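Local coordinates for putative DNA protection protein (Streptomyces coelicolor, PDB 4CYB) that probably oxidises and stores iron as a twelve-subunit ferritin-like Dps protein, a family that shields DNA from oxidative damage, and binds ferric iron between its subunits, at residues Thr20-Tyr23 and Ser24-Leu28; Ala76-Val79 and Gln80-Gly83; Val85-Asp89 and Pro90-Ala94; Asp140-Asn143 and Asp144-Ser148; Glu149-Arg152 and Thr153-Gln157. All blocks are in the same frame, centred on the assembly; numbering follows the deposited sequence.

Contact 1: Thr20-Tyr23 and Ser24-Leu28; sequences TRLY and SCQRL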
loop_
_atom_site.group_PDB
_atom_site.type_symbol
_atom_site.label_atom_id
_atom_site.label_comp_id
_atom_site.label_asym_id
_atom_site.label_seq_id
_atom_site.Cartn_x
_atom_site.Cartn_y
_atom_site.Cartn_z
ATOM N N THR J 20 -11.764 18.519 38.906
ATOM C CA THR J 20 -11.972 17.347 38.039
ATOM C C THR J 20 -10.722 17.060 37.237
ATOM O O THR J 20 -10.240 15.933 37.244
ATOM C CB THR J 20 -13.179 17.505 37.123
ATOM O OG1 THR J 20 -14.346 17.547 37.957
ATOM C CG2 THR J 20 -13.306 16.288 36.163
ATOM N N ARG J 21 -10.149 18.083 36.653
ATOM C CA ARG J 21 -8.916 17.892 35.878
ATOM C C ARG J 21 -7.716 17.470 36.706
ATOM O O ARG J 21 -6.975 16.560 36.344
ATOM C CB ARG J 21 -8.638 19.166 35.072
ATOM C CG ARG J 21 -9.773 19.439 34.100
ATOM C CD ARG J 21 -9.461 20.591 33.180
ATOM N NE ARG J 21 -9.542 21.908 33.821
ATOM C CZ ARG J 21 -8.530 22.700 34.108
ATOM N NH1 ARG J 21 -7.282 22.348 33.808
ATOM N NH2 ARG J 21 -8.753 23.900 34.665
ATOM N N LEU J 22 -7.537 18.090 37.869
ATOM C CA LEU J 22 -6.464 17.712 38.739
ATOM C C LEU J 22 -6.563 16.259 39.181
ATOM O O LEU J 22 -5.574 15.522 39.197
ATOM C CB LEU J 22 -6.548 18.597 39.991
ATOM C CG LEU J 22 -5.292 19.142 40.655
ATOM C CD1 LEU J 22 -5.400 18.951 42.175
ATOM C CD2 LEU J 22 -3.995 18.593 40.119
ATOM N N TYR J 23 -7.753 15.836 39.568
ATOM C CA TYR J 23 -7.954 14.455 40.004
ATOM C C TYR J 23 -7.698 13.462 38.837
ATOM O O TYR J 23 -7.022 12.432 39.001
ATOM C CB TYR J 23 -9.358 14.265 40.607
ATOM C CG TYR J 23 -9.563 12.854 41.094
ATOM C CD1 TYR J 23 -9.075 12.446 42.369
ATOM C CD2 TYR J 23 -10.239 11.929 40.323
ATOM C CE1 TYR J 23 -9.262 11.153 42.819
ATOM C CE2 TYR J 23 -10.410 10.608 40.763
ATOM C CZ TYR J 23 -9.922 10.238 42.030
ATOM O OH TYR J 23 -10.094 8.942 42.478
ATOM N N SER J 24 -8.220 13.771 37.660
ATOM C CA SER J 24 -8.036 12.831 36.509
ATOM C C SER J 24 -6.540 12.742 36.207
ATOM O O SER J 24 -6.030 11.620 35.964
ATOM C CB SER J 24 -8.833 13.300 35.286
ATOM O OG SER J 24 -10.200 13.011 35.414
ATOM N N CYS J 25 -5.831 13.876 36.238
ATOM C CA CYS J 25 -4.384 13.836 35.989
ATOM C C CYS J 25 -3.592 12.998 37.012
ATOM O O CYS J 25 -2.695 12.274 36.628
ATOM C CB CYS J 25 -3.736 15.205 35.864
ATOM S SG CYS J 25 -4.290 16.100 34.386
ATOM N N GLN J 26 -3.957 13.082 38.314
ATOM C CA GLN J 26 -3.319 12.193 39.300
ATOM C C GLN J 26 -3.614 10.739 38.996
ATOM O O GLN J 26 -2.674 9.935 39.051
ATOM C CB GLN J 26 -3.854 12.478 40.723
ATOM C CG GLN J 26 -3.505 13.853 41.216
ATOM C CD GLN J 26 -4.344 14.279 42.450
ATOM O OE1 GLN J 26 -4.160 15.381 42.963
ATOM N NE2 GLN J 26 -5.240 13.401 42.923
ATOM N N ARG J 27 -4.868 10.369 38.690
ATOM C CA ARG J 27 -5.157 8.975 38.411
ATOM C C ARG J 27 -4.437 8.525 37.103
ATOM O O ARG J 27 -3.880 7.408 37.037
ATOM C CB ARG J 27 -6.656 8.663 38.302
ATOM C CG ARG J 27 -7.496 9.031 39.516
ATOM C CD ARG J 27 -6.980 8.459 40.828
ATOM N NE ARG J 27 -6.794 7.028 40.792
ATOM C CZ ARG J 27 -7.664 6.114 41.232
ATOM N NH1 ARG J 27 -8.861 6.465 41.746
ATOM N NH2 ARG J 27 -7.320 4.846 41.192
ATOM N N LEU J 28 -4.464 9.407 36.099
ATOM C CA LEU J 28 -3.852 9.030 34.793
ATOM C C LEU J 28 -2.365 8.842 34.964
ATOM O O LEU J 28 -1.793 7.925 34.318
ATOM C CB LEU J 28 -4.168 10.066 33.698
ATOM C CG LEU J 28 -5.619 10.012 33.194
ATOM C CD1 LEU J 28 -6.017 11.228 32.367
ATOM C CD2 LEU J 28 -5.938 8.708 32.451
#
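Tyr23 and Arg27, one helical turn apart, meet twice: once through carbon and once through a polar bond. In the first, the aliphatic part of Arg27 lies alongside the ring, and its CG sits over one ring face as a CH-pi contact, 3.9 Å from the centroid of the Tyr23 ring. In the second, Arg27 NH1 donates to Tyr23 OH over 2.9 Å, with the hydroxyl almost in the guanidinium plane. Both are possible because the arginine is folded at chi2 (-53°) and chi3 (-54°), which curls the chain over the ring and returns its head to the phenol oxygen. Guanidinium and ring planes stand nearly perpendicular, at 87°. Arginine suits the place because it offers methylene groups to the ring while NH1 also reaches Asp129 in a salt bridge.

Backbone bonds of the ordinary i to i+4 kind run beneath, among them Arg27 N to Tyr23 O at 3.0 Å and Cys25 N to Arg21 O at 2.9 Å. Looser van der Waals contact adds Gln26, whose NE2 lies 4.0 Å from Tyr23 CD1, oblique to the ring.

This turn belongs to helix 18-48 of the four-helix ferritin-like bundle. Tyr23 and Arg27 face helix 109-136, and the Tyr23 ring also stacks with Tyr137; the small Ser24 fits against Thr142 of helix 140-164, while Cys25 and Leu28 pack on helix 54-81.

Contact 2: Ala76-Val79 and Gln80-Gly83; sequences AERV and QTLG. With FE (Fe (III) ion), chain B.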
loop_
_atom_site.group_PDB
_atom_site.type_symbol
_atom_site.label_atom_id
_atom_site.label_comp_id
_atom_site.label_asym_id
_atom_site.label_seq_id
_atom_site.Cartn_x
_atom_site.Cartn_y
_atom_site.Cartn_z
ATOM N N ALA J 76 -0.634 9.972 28.199
ATOM C CA ALA J 76 0.130 11.180 28.427
ATOM C C ALA J 76 -0.544 12.355 27.748
ATOM O O ALA J 76 -0.649 13.418 28.336
ATOM C CB ALA J 76 1.538 11.041 27.909
ATOM N N GLU J 77 -0.943 12.189 26.478
ATOM C CA GLU J 77 -1.642 13.263 25.793
ATOM C C GLU J 77 -2.967 13.649 26.488
ATOM O O GLU J 77 -3.323 14.822 26.497
ATOM C CB GLU J 77 -1.881 12.885 24.302
ATOM C CG GLU J 77 -0.520 13.091 23.549
ATOM C CD GLU J 77 -0.639 12.870 22.026
ATOM O OE1 GLU J 77 -1.790 12.810 21.500
ATOM O OE2 GLU J 77 0.436 12.850 21.370
ATOM N N ARG J 78 -3.629 12.665 27.091
ATOM C CA ARG J 78 -4.845 13.006 27.870
ATOM C C ARG J 78 -4.515 13.903 29.084
ATOM O O ARG J 78 -5.238 14.893 29.358
ATOM C CB ARG J 78 -5.505 11.727 28.347
ATOM C CG ARG J 78 -6.791 11.965 29.153
ATOM C CD ARG J 78 -7.910 12.342 28.208
ATOM N NE ARG J 78 -9.163 12.778 28.879
ATOM C CZ ARG J 78 -10.143 13.384 28.214
ATOM N NH1 ARG J 78 -10.025 13.579 26.873
ATOM N NH2 ARG J 78 -11.246 13.804 28.860
ATOM N N VAL J 79 -3.450 13.564 29.820
ATOM C CA VAL J 79 -2.967 14.445 30.878
ATOM C C VAL J 79 -2.718 15.845 30.378
ATOM O O VAL J 79 -3.153 16.821 31.022
ATOM C CB VAL J 79 -1.706 13.881 31.544
ATOM C CG1 VAL J 79 -1.128 14.881 32.545
ATOM C CG2 VAL J 79 -2.002 12.531 32.207
ATOM N N GLN J 80 -2.002 15.977 29.241
ATOM C CA GLN J 80 -1.748 17.321 28.719
ATOM C C GLN J 80 -3.046 18.055 28.296
ATOM O O GLN J 80 -3.191 19.268 28.513
ATOM C CB GLN J 80 -0.768 17.241 27.507
ATOM C CG GLN J 80 0.564 16.587 27.890
ATOM C CD GLN J 80 1.250 17.310 29.041
ATOM O OE1 GLN J 80 1.631 16.672 29.988
ATOM N NE2 GLN J 80 1.337 18.634 28.991
ATOM N N THR J 81 -3.969 17.304 27.692
ATOM C CA THR J 81 -5.237 17.832 27.264
ATOM C C THR J 81 -6.027 18.396 28.474
ATOM O O THR J 81 -6.802 19.357 28.320
ATOM C CB THR J 81 -6.068 16.709 26.603
ATOM O OG1 THR J 81 -5.409 16.305 25.365
ATOM C CG2 THR J 81 -7.517 17.209 26.305
ATOM N N LEU J 82 -5.833 17.803 29.643
ATOM C CA LEU J 82 -6.528 18.301 30.866
ATOM C C LEU J 82 -5.761 19.448 31.518
ATOM O O LEU J 82 -6.179 19.936 32.583
ATOM C CB LEU J 82 -6.689 17.123 31.856
ATOM C CG LEU J 82 -7.577 15.999 31.309
ATOM C CD1 LEU J 82 -7.428 14.765 32.183
ATOM C CD2 LEU J 82 -9.053 16.365 31.261
ATOM N N GLY J 83 -4.649 19.885 30.912
ATOM C CA GLY J 83 -3.878 21.032 31.458
ATOM C C GLY J 83 -2.818 20.591 32.448
ATOM O O GLY J 83 -2.233 21.404 33.119
HETATM FE FE FE B . 1.665 11.384 20.180
HETATM O O HOH W 1 3.128 9.765 19.246
HETATM O O HOH W 2 1.655 12.431 18.104
HETATM O O HOH W 3 -0.186 10.571 18.924
#
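The backbone keeps its i to i+4 bonds from Gln80 N to Ala76 O (3.0 Å) through Leu82 N to Arg78 O, then leaves the helix at Gly83, whose phi of 90° closes a Schellman motif. Glycine suits that position because a CB would be jammed against the preceding carbonyl oxygen.

Thr81 turns its hydroxyl back along the helix: OG1 donates to Glu77 O at 2.8 Å, from above the carbonyl plane, while Thr81 N reaches the same oxygen from the opposite face. This double grip comes from a chi1 of -67°, which sets OG1 beside the threonine's own backbone N. Arg78 and Leu82 touch more lightly, with Leu82 CD2 4.1 Å from Arg78 NH2 and Leu82 CG resting on Arg78 O at 3.2 Å.

Helix 54-81 carries part of the intersubunit iron site seen in Dps proteins. The extended Glu77 side chain delivers OE2 to the iron(III) ion at 2.2 Å; three waters, Asp73 and His46 of the third subunit complete the sphere, so the site spans a subunit boundary.

Arg78, the next residue, points to other partners: its long chain brings NE to Thr142, NH2 to Asp139 and NH1 to Glu155 of the second subunit. Gln80 rests CG on Ala76 O, 3.4 Å away, and from there a bend at chi2 sends OE1 to Ala86 N.

Contact 3: Val85-Asp89 and Pro90-Ala94; sequences VAVGD and PRHVA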
loop_
_atom_site.group_PDB
_atom_site.type_symbol
_atom_site.label_atom_id
_atom_site.label_comp_id
_atom_site.label_asym_id
_atom_site.label_seq_id
_atom_site.Cartn_x
_atom_site.Cartn_y
_atom_site.Cartn_z
ATOM N N VAL J 85 0.518 17.778 33.775
ATOM C CA VAL J 85 1.892 17.419 33.398
ATOM C C VAL J 85 2.070 15.917 33.439
ATOM O O VAL J 85 1.999 15.270 34.537
ATOM C CB VAL J 85 2.944 18.157 34.288
ATOM C CG1 VAL J 85 4.393 17.914 33.752
ATOM C CG2 VAL J 85 2.603 19.660 34.318
ATOM N N ALA J 86 2.298 15.324 32.252
ATOM C CA ALA J 86 2.511 13.851 32.176
ATOM C C ALA J 86 3.868 13.475 32.792
ATOM O O ALA J 86 4.884 14.206 32.625
ATOM C CB ALA J 86 2.446 13.389 30.709
ATOM N N VAL J 87 3.918 12.336 33.481
ATOM C CA VAL J 87 5.202 11.889 34.036
ATOM C C VAL J 87 6.251 11.639 32.924
ATOM O O VAL J 87 5.934 11.014 31.893
ATOM C CB VAL J 87 5.035 10.657 34.929
ATOM C CG1 VAL J 87 4.438 9.481 34.182
ATOM C CG2 VAL J 87 6.379 10.286 35.558
ATOM N N GLY J 88 7.446 12.191 33.098
ATOM C CA GLY J 88 8.445 12.219 31.985
ATOM C C GLY J 88 9.582 11.229 32.151
ATOM O O GLY J 88 9.534 10.130 31.650
ATOM N N ASP J 89 10.655 11.642 32.810
ATOM C CA ASP J 89 11.851 10.821 32.967
ATOM C C ASP J 89 11.556 9.545 33.764
ATOM O O ASP J 89 10.761 9.597 34.734
ATOM C CB ASP J 89 12.937 11.657 33.653
ATOM C CG ASP J 89 14.286 10.969 33.702
ATOM O OD1 ASP J 89 14.488 10.160 34.632
ATOM O OD2 ASP J 89 15.165 11.236 32.833
ATOM N N PRO J 90 12.153 8.403 33.343
ATOM C CA PRO J 90 11.886 7.153 34.085
ATOM C C PRO J 90 12.258 7.194 35.600
ATOM O O PRO J 90 11.735 6.380 36.396
ATOM C CB PRO J 90 12.765 6.109 33.379
ATOM C CG PRO J 90 13.824 6.897 32.676
ATOM C CD PRO J 90 13.192 8.219 32.290
ATOM N N ARG J 91 13.121 8.124 35.995
ATOM C CA ARG J 91 13.457 8.227 37.420
ATOM C C ARG J 91 12.302 8.796 38.208
ATOM O O ARG J 91 12.168 8.503 39.414
ATOM C CB ARG J 91 14.749 9.043 37.607
ATOM C CG ARG J 91 15.973 8.172 37.197
ATOM C CD ARG J 91 17.248 9.001 36.918
ATOM N NE ARG J 91 17.109 9.701 35.633
ATOM C CZ ARG J 91 18.122 10.140 34.873
ATOM N NH1 ARG J 91 19.359 9.997 35.279
ATOM N NH2 ARG J 91 17.873 10.787 33.732
ATOM N N HIS J 92 11.463 9.601 37.546
ATOM C CA HIS J 92 10.196 10.008 38.158
ATOM C C HIS J 92 9.175 8.896 38.161
ATOM O O HIS J 92 8.492 8.657 39.167
ATOM C CB HIS J 92 9.686 11.296 37.500
ATOM C CG HIS J 92 8.612 12.008 38.293
ATOM N ND1 HIS J 92 7.819 12.961 37.754
ATOM C CD2 HIS J 92 8.190 11.844 39.619
ATOM C CE1 HIS J 92 6.974 13.421 38.691
ATOM N NE2 HIS J 92 7.191 12.729 39.832
ATOM N N VAL J 93 9.040 8.175 37.026
ATOM C CA VAL J 93 8.165 6.997 36.966
ATOM C C VAL J 93 8.399 6.066 38.168
ATOM O O VAL J 93 7.444 5.603 38.780
ATOM C CB VAL J 93 8.389 6.231 35.614
ATOM C CG1 VAL J 93 7.841 4.784 35.643
ATOM C CG2 VAL J 93 7.764 7.043 34.447
ATOM N N ALA J 94 9.691 5.852 38.478
ATOM C CA ALA J 94 10.179 4.994 39.594
ATOM C C ALA J 94 9.564 5.381 40.927
ATOM O O ALA J 94 9.240 4.529 41.752
ATOM C CB ALA J 94 11.713 5.035 39.675
HETATM O O HOH W 4 8.092 13.921 35.265
#
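Asp89 N-caps helix 90-96: its OD1 accepts from Arg91 N at 2.8 Å, and the arginine side chain then closes on the same carboxylate. The two flat groups are turned only 24° from each other, and the guanidinium presents its NE edge side-on. In this salt bridge NE bonds to OD1 and NH2 to OD2, each with an N-H...O angle of 178°. Both approach on the syn side, whereas the capping N-H comes to OD1 from the anti side, across the other face of the carboxylate plane. A bend at Arg91 chi3 (-74°) folds the guanidinium back over its own helix start. Aspartate suits the cap because its short acid reaches the amide of the first turn, and the non-donating nitrogen of Pro90 is harmless there. Arg91 NH1 also bonds to Val99 O of the third subunit, which ties the capped helix to the interface.

Before the cap, Val87 lies crosswise to Val93, their CG2 methyls 3.7 Å apart, and packs against Leu32 of helix 18-48. Val87 CG2 also comes within 3.7 Å of His92 ND1, oblique to the ring. At the edge of that imidazole, in its plane, a water lies 2.7 Å from His92 ND1 and takes the Gly88 N-H at 2.8 Å.

Contact 4: Asp140-Asn143 and Asp144-Ser148; sequences DGTN and DLLVS
Thr142 CG2 meets Leu146 CD1 at 3.8 Å, the two side chains lying side by side one turn apart, while the carbonyls beneath them bond up the helix. Leu146 N donates to Thr142 O at 3.0 Å, and Asp144 N, Leu145 N and Val147 N do the same to the oxygens of Asp140, Gly141 and Asn143. The threonine splits its duties: with chi1 at -66° its methyl turns to the leucine, and OG1 is engaged by Asp139 and by Arg78 NE.

Helix 140-164 is the last helix of the ferritin-like bundle, and a wider pi-type turn interrupts its regular winding at 145-148. Near that widening, Asp144 O is held by two donors of one residue, Ser148 N at 2.8 Å and Ser148 OG at 2.7 Å, the hydroxyl coming from above the carbonyl plane. Serine is short enough to reach back so, its OG lying between the backbone N and carbonyl carbon (chi1 66°).

The acids are satisfied away from the helix axis. Asp144 OD2 forms a salt bridge with Arg152 of the second subunit, and Asp140 uses OD1 for Gln135 of its own chain and OD2 for His128 of the second subunit. Val147 CG2 rests against Asn143 O, 3.4 Å away, and packs against Ala131 of helix 109-136; Gly141, without a side chain, lets the Arg78 guanidinium approach its CA.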
loop_
_atom_site.group_PDB
_atom_site.type_symbol
_atom_site.label_atom_id
_atom_site.label_comp_id
_atom_site.label_asym_id
_atom_site.label_seq_id
_atom_site.Cartn_x
_atom_site.Cartn_y
_atom_site.Cartn_z
ATOM N N ASP J 140 -16.061 12.339 31.478
ATOM C CA ASP J 140 -16.536 11.272 30.602
ATOM C C ASP J 140 -15.428 10.764 29.680
ATOM O O ASP J 140 -15.353 9.539 29.437
ATOM C CB ASP J 140 -17.684 11.780 29.719
ATOM C CG ASP J 140 -18.900 12.210 30.537
ATOM O OD1 ASP J 140 -19.314 11.396 31.366
ATOM O OD2 ASP J 140 -19.398 13.354 30.382
ATOM N N GLY J 141 -14.625 11.704 29.158
ATOM C CA GLY J 141 -13.588 11.361 28.148
ATOM C C GLY J 141 -12.497 10.513 28.789
ATOM O O GLY J 141 -12.033 9.542 28.210
ATOM N N THR J 142 -12.102 10.846 30.019
ATOM C CA THR J 142 -11.103 10.075 30.727
ATOM C C THR J 142 -11.635 8.688 31.062
ATOM O O THR J 142 -10.917 7.683 30.945
ATOM C CB THR J 142 -10.568 10.820 31.981
ATOM O OG1 THR J 142 -9.863 11.974 31.542
ATOM C CG2 THR J 142 -9.622 9.909 32.833
ATOM N N ASN J 143 -12.895 8.604 31.482
ATOM C CA ASN J 143 -13.437 7.302 31.753
ATOM C C ASN J 143 -13.408 6.404 30.490
ATOM O O ASN J 143 -13.051 5.233 30.562
ATOM C CB ASN J 143 -14.886 7.443 32.277
ATOM C CG ASN J 143 -15.608 6.088 32.351
ATOM O OD1 ASN J 143 -15.650 5.416 33.419
ATOM N ND2 ASN J 143 -16.176 5.676 31.255
ATOM N N ASP J 144 -13.772 6.986 29.350
ATOM C CA ASP J 144 -13.828 6.229 28.092
ATOM C C ASP J 144 -12.444 5.721 27.699
ATOM O O ASP J 144 -12.322 4.554 27.299
ATOM C CB ASP J 144 -14.425 7.081 26.970
ATOM C CG ASP J 144 -14.486 6.311 25.639
ATOM O OD1 ASP J 144 -15.339 5.398 25.519
ATOM O OD2 ASP J 144 -13.642 6.575 24.756
ATOM N N LEU J 145 -11.424 6.584 27.816
ATOM C CA LEU J 145 -10.019 6.192 27.562
ATOM C C LEU J 145 -9.619 5.041 28.499
ATOM O O LEU J 145 -9.076 4.043 28.076
ATOM C CB LEU J 145 -9.087 7.384 27.705
ATOM C CG LEU J 145 -7.576 7.117 27.838
ATOM C CD1 LEU J 145 -7.132 6.339 26.633
ATOM C CD2 LEU J 145 -6.900 8.481 27.934
ATOM N N LEU J 146 -9.944 5.147 29.780
ATOM C CA LEU J 146 -9.520 4.099 30.691
ATOM C C LEU J 146 -10.198 2.759 30.456
ATOM O O LEU J 146 -9.564 1.739 30.610
ATOM C CB LEU J 146 -9.823 4.546 32.139
ATOM C CG LEU J 146 -8.876 5.638 32.659
ATOM C CD1 LEU J 146 -9.485 6.225 33.933
ATOM C CD2 LEU J 146 -7.476 5.064 32.953
ATOM N N VAL J 147 -11.465 2.784 30.099
ATOM C CA VAL J 147 -12.196 1.560 29.861
ATOM C C VAL J 147 -11.907 1.004 28.465
ATOM O O VAL J 147 -11.577 -0.173 28.349
ATOM C CB VAL J 147 -13.714 1.709 30.083
ATOM C CG1 VAL J 147 -14.461 0.435 29.685
ATOM C CG2 VAL J 147 -13.987 2.085 31.564
ATOM N N SER J 148 -12.061 1.819 27.419
ATOM C CA SER J 148 -12.113 1.217 26.079
ATOM C C SER J 148 -10.711 0.888 25.616
ATOM O O SER J 148 -10.505 -0.026 24.791
ATOM C CB SER J 148 -12.788 2.151 25.045
ATOM O OG SER J 148 -11.943 3.270 24.903
#

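Contact 5: Glu149-Arg152 and Thr153-Gln157; sequences EVLR and TNELQ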
loop_
_atom_site.group_PDB
_atom_site.type_symbol
_atom_site.label_atom_id
_atom_site.label_comp_id
_atom_site.label_asym_id
_atom_site.label_seq_id
_atom_site.Cartn_x
_atom_site.Cartn_y
_atom_site.Cartn_z
ATOM N N GLU J 149 -9.743 1.613 26.133
ATOM C CA GLU J 149 -8.348 1.373 25.742
ATOM C C GLU J 149 -7.491 0.659 26.784
ATOM O O GLU J 149 -7.003 -0.441 26.505
ATOM C CB GLU J 149 -7.711 2.687 25.292
ATOM C CG GLU J 149 -8.577 3.244 24.161
ATOM C CD GLU J 149 -8.027 4.462 23.489
ATOM O OE1 GLU J 149 -6.813 4.476 23.191
ATOM O OE2 GLU J 149 -8.820 5.398 23.247
ATOM N N VAL J 150 -7.280 1.292 27.954
ATOM C CA VAL J 150 -6.374 0.744 28.951
ATOM C C VAL J 150 -6.883 -0.593 29.434
ATOM O O VAL J 150 -6.182 -1.596 29.386
ATOM C CB VAL J 150 -6.096 1.704 30.121
ATOM C CG1 VAL J 150 -5.059 1.057 31.055
ATOM C CG2 VAL J 150 -5.541 3.031 29.587
ATOM N N LEU J 151 -8.119 -0.603 29.924
ATOM C CA LEU J 151 -8.685 -1.826 30.485
ATOM C C LEU J 151 -8.796 -2.935 29.471
ATOM O O LEU J 151 -8.274 -4.032 29.688
ATOM C CB LEU J 151 -10.058 -1.530 31.101
ATOM C CG LEU J 151 -10.616 -2.633 31.994
ATOM C CD1 LEU J 151 -10.004 -2.526 33.397
ATOM C CD2 LEU J 151 -12.124 -2.442 32.112
ATOM N N ARG J 152 -9.462 -2.664 28.358
ATOM C CA ARG J 152 -9.644 -3.708 27.395
ATOM C C ARG J 152 -8.333 -4.262 26.822
ATOM O O ARG J 152 -8.207 -5.482 26.585
ATOM C CB ARG J 152 -10.567 -3.249 26.293
ATOM C CG ARG J 152 -12.033 -3.277 26.829
ATOM C CD ARG J 152 -13.022 -2.983 25.731
ATOM N NE ARG J 152 -12.980 -3.981 24.649
ATOM C CZ ARG J 152 -13.541 -3.770 23.452
ATOM N NH1 ARG J 152 -14.178 -2.637 23.213
ATOM N NH2 ARG J 152 -13.466 -4.704 22.485
ATOM N N THR J 153 -7.368 -3.381 26.565
ATOM C CA THR J 153 -6.076 -3.892 26.084
ATOM C C THR J 153 -5.352 -4.752 27.098
ATOM O O THR J 153 -4.828 -5.805 26.744
ATOM C CB THR J 153 -5.090 -2.767 25.692
ATOM O OG1 THR J 153 -5.691 -2.041 24.636
ATOM C CG2 THR J 153 -3.771 -3.346 25.216
ATOM N N ASN J 154 -5.284 -4.308 28.357
ATOM C CA ASN J 154 -4.652 -5.147 29.363
ATOM C C ASN J 154 -5.360 -6.478 29.603
ATOM O O ASN J 154 -4.673 -7.487 29.838
ATOM C CB ASN J 154 -4.509 -4.383 30.651
ATOM C CG ASN J 154 -3.322 -3.448 30.610
ATOM O OD1 ASN J 154 -2.152 -3.903 30.735
ATOM N ND2 ASN J 154 -3.583 -2.178 30.421
ATOM N N GLU J 155 -6.699 -6.463 29.623
ATOM C CA GLU J 155 -7.464 -7.735 29.714
ATOM C C GLU J 155 -7.100 -8.734 28.617
ATOM O O GLU J 155 -6.770 -9.901 28.912
ATOM C CB GLU J 155 -8.983 -7.512 29.810
ATOM C CG GLU J 155 -9.351 -6.716 31.048
ATOM C CD GLU J 155 -10.838 -6.217 31.044
ATOM O OE1 GLU J 155 -11.374 -5.759 29.969
ATOM O OE2 GLU J 155 -11.480 -6.244 32.133
ATOM N N LEU J 156 -7.112 -8.277 27.360
ATOM C CA LEU J 156 -6.814 -9.159 26.257
ATOM C C LEU J 156 -5.372 -9.669 26.333
ATOM O O LEU J 156 -5.100 -10.864 26.070
ATOM C CB LEU J 156 -7.079 -8.413 24.930
ATOM C CG LEU J 156 -6.968 -9.327 23.671
ATOM C CD1 LEU J 156 -8.127 -10.326 23.540
ATOM C CD2 LEU J 156 -6.917 -8.452 22.396
ATOM N N GLN J 157 -4.426 -8.758 26.599
ATOM C CA GLN J 157 -3.042 -9.175 26.717
ATOM C C GLN J 157 -2.787 -10.246 27.807
ATOM O O GLN J 157 -2.064 -11.222 27.598
ATOM C CB GLN J 157 -2.121 -7.960 26.949
ATOM C CG GLN J 157 -1.969 -7.133 25.659
ATOM C CD GLN J 157 -0.955 -6.021 25.825
ATOM O OE1 GLN J 157 -0.315 -5.910 26.861
ATOM N NE2 GLN J 157 -0.789 -5.185 24.780
#
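The Asn154 amide turns its ND2 end back to Val150 O, which lies 16° out of the amide plane, at 2.9 Å. The same oxygen takes Asn154 N, and the two donors come from opposite faces of the carbonyl plane. The side chain of Val150 runs alongside, its CG1 3.6 Å from Asn154 ND2. The Glu155 carboxylate lies across Leu151, with CD 3.7 Å from Leu151 CG, and its plane is 55° from that of the Arg152 guanidinium.

Thr153 repeats the double grip: OG1 and N reach Glu149 O from opposite faces, the hydroxyl at 2.8 Å. A chi1 of -61° puts OG1 beside the threonine N, facing the preceding turn. The bond ties Thr153 back to the pi-type turn at 149-151, in helix 140-164 of the ferritin-like bundle.

The charged heads turn to other subunits instead. Arg152 NE and Glu155 OE1 are 5.8 Å apart, and each side chain is claimed by the fourth subunit: Arg152 by Glu149 and Asp144, Glu155 by Arg78. Glu149 in turn meets Arg152 of the second subunit. Short polar groups thus bind the helix to itself, while the long charged ones reach two other subunits, so the pairing passes from one subunit to the next and does not close between two chains.

How the contacts relate
Along the chain the five contacts come in series. Contact 1 lies on helix 18-48, contact 2 at the end of helix 54-81, contact 3 in the following loop and helix 90-96, and contacts 4 and 5 on helix 140-164. Contacts 1, 2 and 4 lie together at one end of the bundle, their centres 9 to 13 Å apart, and all three pairs touch. Contact 3 joins this group through contact 2, about 14 Å away between centres. Contact 5 follows contact 4 at 12 Å, probably linked by backbone hydrogen bonds, and lies about 22 Å from contact 3. Contacts 2 and 3 both touch the third subunit and contacts 4 and 5 the fourth, so this framework also serves the twelve-subunit assembly.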